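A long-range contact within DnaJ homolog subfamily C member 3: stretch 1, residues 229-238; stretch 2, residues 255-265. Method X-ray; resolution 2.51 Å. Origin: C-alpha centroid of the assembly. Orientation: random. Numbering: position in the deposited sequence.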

# COMPACT_ATOMS: atom_id res chain seq x y z
N LYS A 229 13.04 5.60 15.63
CA LYS A 229 13.56 6.66 16.48
C LYS A 229 13.55 8.00 15.76
O LYS A 229 13.26 9.03 16.38
N GLN A 230 13.83 7.96 14.46
CA GLN A 230 13.83 9.16 13.62
C GLN A 230 12.42 9.72 13.40
O GLN A 230 12.19 10.89 13.66
N VAL A 231 11.49 8.89 12.93
CA VAL A 231 10.12 9.37 12.72
C VAL A 231 9.45 9.75 14.02
O VAL A 231 8.76 10.74 14.06
N LYS A 232 9.66 8.95 15.07
CA LYS A 232 9.04 9.24 16.37
C LYS A 232 9.35 10.68 16.79
O LYS A 232 8.42 11.45 17.09
N LYS A 233 10.64 11.04 16.77
CA LYS A 233 11.10 12.40 17.07
C LYS A 233 10.55 13.44 16.10
O LYS A 233 9.98 14.44 16.52
N LEU A 234 10.72 13.20 14.81
CA LEU A 234 10.26 14.12 13.79
C LEU A 234 8.77 14.34 13.91
O LEU A 234 8.27 15.44 13.69
N ASN A 235 8.05 13.29 14.28
CA ASN A 235 6.61 13.37 14.42
C ASN A 235 6.15 14.10 15.68
O ASN A 235 5.14 14.80 15.64
N LYS A 236 6.86 13.92 16.80
CA LYS A 236 6.52 14.62 18.04
C LYS A 236 6.71 16.11 17.85
O LYS A 236 5.86 16.91 18.24
N LEU A 237 7.82 16.47 17.23
CA LEU A 237 8.14 17.86 16.93
C LEU A 237 7.04 18.55 16.14
O LEU A 237 6.62 19.64 16.51
N ILE A 238 6.56 17.92 15.07
CA ILE A 238 5.48 18.48 14.26
C ILE A 238 4.17 18.55 15.05
O ILE A 238 3.40 19.50 14.92
N SER A 255 10.18 28.48 16.36
CA SER A 255 11.24 27.75 17.02
C SER A 255 11.09 26.23 16.84
O SER A 255 12.05 25.56 16.45
N LYS A 256 9.90 25.69 17.09
CA LYS A 256 9.64 24.27 16.90
C LYS A 256 9.83 23.78 15.47
O LYS A 256 10.50 22.77 15.26
N TYR A 257 9.27 24.48 14.49
CA TYR A 257 9.47 24.10 13.09
C TYR A 257 10.93 24.27 12.64
O TYR A 257 11.39 23.58 11.73
N GLU A 258 11.64 25.17 13.31
CA GLU A 258 13.05 25.37 13.04
C GLU A 258 13.78 24.06 13.31
O GLU A 258 14.59 23.61 12.50
N SER A 259 13.48 23.43 14.44
CA SER A 259 14.14 22.19 14.78
C SER A 259 13.61 21.01 13.95
O SER A 259 14.33 20.04 13.72
N VAL A 260 12.37 21.10 13.48
CA VAL A 260 11.84 20.11 12.53
C VAL A 260 12.70 20.02 11.27
O VAL A 260 13.02 18.93 10.82
N MSE A 261 13.09 21.17 10.71
CA MSE A 261 14.02 21.20 9.58
C MSE A 261 15.45 20.79 9.93
O MSE A 261 16.17 20.26 9.10
N LYS A 262 15.86 21.06 11.17
CA LYS A 262 17.15 20.61 11.65
C LYS A 262 17.17 19.08 11.59
O LYS A 262 18.03 18.49 10.95
N THR A 263 16.19 18.45 12.25
CA THR A 263 16.18 16.99 12.39
C THR A 263 15.83 16.20 11.11
O THR A 263 16.04 14.99 11.06
N GLU A 264 15.34 16.89 10.08
CA GLU A 264 15.23 16.29 8.75
C GLU A 264 15.50 17.30 7.63
O GLU A 264 14.57 17.82 7.03
N PRO A 265 16.79 17.56 7.32
CA PRO A 265 17.17 18.56 6.32
C PRO A 265 17.23 18.05 4.89
O PRO A 265 17.24 18.85 3.96

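The two stretches pack as nearly antiparallel helices, their axes inclined at 160° and 9.3 Å apart at closest approach. The backbones come nearest at L237 and V260, whose CA atoms lie 6.2 Å from each other. Because the helices run in opposite directions, a walk from K256 to E264 along stretch 2 meets the first helix from I238 back to Q230, and the contact changes along the way from apolar packing to amide hydrogen bonding. Together the stretches bury 511 Å².

S255, at the start, lies out of reach. K256 projects sideways and brings CD to 3.9 Å from the carbonyl O of L237; its ammonium group has no hydrogen-bond partner across this contact. Y257 also leaves its backbone sideways, but its m rotamer (chi1 -90°) brings the end of the side chain nearer, so that OH lies 3.7 Å from CG2 of I238. The ring meets I238 obliquely, CE2 standing 4.4 Å from I238 CG1, and the hydroxyl is hydrogen-bonded elsewhere in the structure.

E258 is exposed and takes no part. S259, a p rotamer, turns its hydroxyl back onto its own helix, where OG donates to the carbonyl O of K256 at 2.8 Å. This satisfies the hydroxyl locally and leaves it only a loose contact with L237, whose CG is 4.3 Å from S259 OG.

V260 forms the center of the apolar packing. Although its CA-to-CB bond points sideways, the t rotamer (chi1 168°) spreads its two methyl groups among three side chains of the first helix. CG2 meets CB of L237 at 3.5 Å, and CG1 lies 3.8 Å from CD2 of L234; both methyls, CG1 and CG2 of V260, lie 3.9 Å from CG1 of I238. L237, with chi1 m and chi2 between wells at 18°, points toward stretch 2 and has the largest covered area of any residue here; I238, with chi1 m and chi2 t, approaches from a sideways bond. L234, with chi1 t and chi2 between wells at -97°, likewise starts sideways, but its end comes nearer, and CD2 also reaches to 3.6 Å from the carbonyl O of V260.

M261, modeled as selenomethionine, points away, and K262 is out of reach. Stretch 2 returns to the contact at T263, which points toward stretch 1 with chi1 between wells at 122°. Its CG2 lies 3.5 Å from CD2 of L237, and its OG1 is 3.9 Å from CD2 of L234, so the side chain bridges two leucines one helical turn apart.

The polar end of the contact belongs to Q230. Its t, p side chain starts sideways and carries the amide in toward stretch 2, where NE2 donates a 2.9 Å hydrogen bond to the backbone O of T263. The same nitrogen makes a weak hydrogen bond to OE1 of E264, at 3.2 Å and with an N-H...acceptor angle of 128°. E264 itself points toward stretch 1 with chi1 t, and its CB rests 4.1 Å from CD2 of L234. P265 lies beyond the contact.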

# COMPACT_ATOMS: atom_id res chain seq x y z
CB LYS A 229 14.96 6.32 16.99
CG LYS A 229 15.00 5.02 17.80
CD LYS A 229 16.23 4.93 18.69
CE LYS A 229 17.51 4.64 17.92
NZ LYS A 229 18.61 4.25 18.86
CB GLN A 230 14.53 8.90 12.29
CG GLN A 230 14.42 10.03 11.28
CD GLN A 230 15.28 11.24 11.62
OE1 GLN A 230 15.96 11.27 12.64
NE2 GLN A 230 15.26 12.25 10.75
CB VAL A 231 9.15 8.37 11.97
CG1 VAL A 231 8.79 8.87 10.59
CG2 VAL A 231 9.67 6.93 11.96
CB LYS A 232 9.49 8.25 17.44
CG LYS A 232 8.51 8.08 18.58
CD LYS A 232 9.17 7.34 19.74
CE LYS A 232 8.51 7.62 21.07
NZ LYS A 232 7.28 6.81 21.22
CB LYS A 233 12.63 12.47 17.05
CG LYS A 233 13.33 11.93 18.30
CD LYS A 233 14.86 11.89 18.12
CE LYS A 233 15.44 13.30 17.88
NZ LYS A 233 16.92 13.30 17.95
CB LEU A 234 10.62 13.59 12.41
CG LEU A 234 10.65 14.52 11.19
CD1 LEU A 234 9.35 14.42 10.43
CD2 LEU A 234 11.02 15.99 11.50
CB ASN A 235 6.00 11.97 14.38
CG ASN A 235 4.49 12.00 14.49
OD1 ASN A 235 3.94 11.77 15.56
ND2 ASN A 235 3.82 12.31 13.38
CB LYS A 236 7.35 14.15 19.23
CG LYS A 236 6.77 12.95 19.99
CD LYS A 236 7.51 12.71 21.34
CE LYS A 236 7.50 11.21 21.76
NZ LYS A 236 6.11 10.62 21.84
CB LEU A 237 9.48 17.96 16.21
CG LEU A 237 10.81 18.08 16.97
CD1 LEU A 237 10.78 17.67 18.46
CD2 LEU A 237 11.89 17.32 16.21
CB ILE A 238 5.29 17.70 12.96
CG1 ILE A 238 6.55 17.80 12.10
CG2 ILE A 238 4.07 18.19 12.17
CD1 ILE A 238 6.61 16.81 10.95
CB SER A 255 11.24 28.13 18.51
OG SER A 255 12.02 27.25 19.29
CB LYS A 256 8.26 23.87 17.41
CG LYS A 256 8.28 23.25 18.80
CD LYS A 256 8.88 21.87 18.84
CE LYS A 256 8.82 21.34 20.25
NZ LYS A 256 10.10 21.42 20.94
CB TYR A 257 8.50 24.82 12.17
CG TYR A 257 7.21 24.04 11.97
CD1 TYR A 257 5.99 24.53 12.46
CD2 TYR A 257 7.22 22.81 11.33
CE1 TYR A 257 4.81 23.80 12.29
CE2 TYR A 257 6.04 22.07 11.16
CZ TYR A 257 4.85 22.58 11.64
OH TYR A 257 3.71 21.84 11.47
CB GLU A 258 13.63 26.48 13.90
CG GLU A 258 14.54 27.46 13.17
CD GLU A 258 13.76 28.57 12.45
OE1 GLU A 258 13.76 29.73 12.93
OE2 GLU A 258 13.15 28.27 11.40
CB SER A 259 14.04 21.92 16.27
OG SER A 259 12.69 21.88 16.67
CB VAL A 260 10.34 20.38 12.19
CG1 VAL A 260 9.88 19.54 11.00
CG2 VAL A 260 9.48 20.09 13.40
CB MSE A 261 14.05 22.58 8.95
CG MSE A 261 12.79 22.90 8.20
SE MSE A 261 12.65 24.81 7.81
CE MSE A 261 14.34 25.08 6.84
CB LYS A 262 17.39 21.09 13.08
CG LYS A 262 18.73 21.80 13.30
CD LYS A 262 18.62 23.31 13.01
CE LYS A 262 19.76 24.11 13.63
NZ LYS A 262 21.07 23.84 12.94
CB THR A 263 15.46 16.50 13.71
OG1 THR A 263 14.37 15.62 13.41
CG2 THR A 263 14.94 17.65 14.50
CB GLU A 264 13.89 15.60 8.53
CG GLU A 264 13.77 14.88 7.18
CD GLU A 264 14.97 14.01 6.88
OE1 GLU A 264 15.20 13.03 7.61
OE2 GLU A 264 15.70 14.31 5.91
CB PRO A 265 18.56 19.00 6.77
CG PRO A 265 19.07 17.89 7.67
CD PRO A 265 17.97 16.91 7.92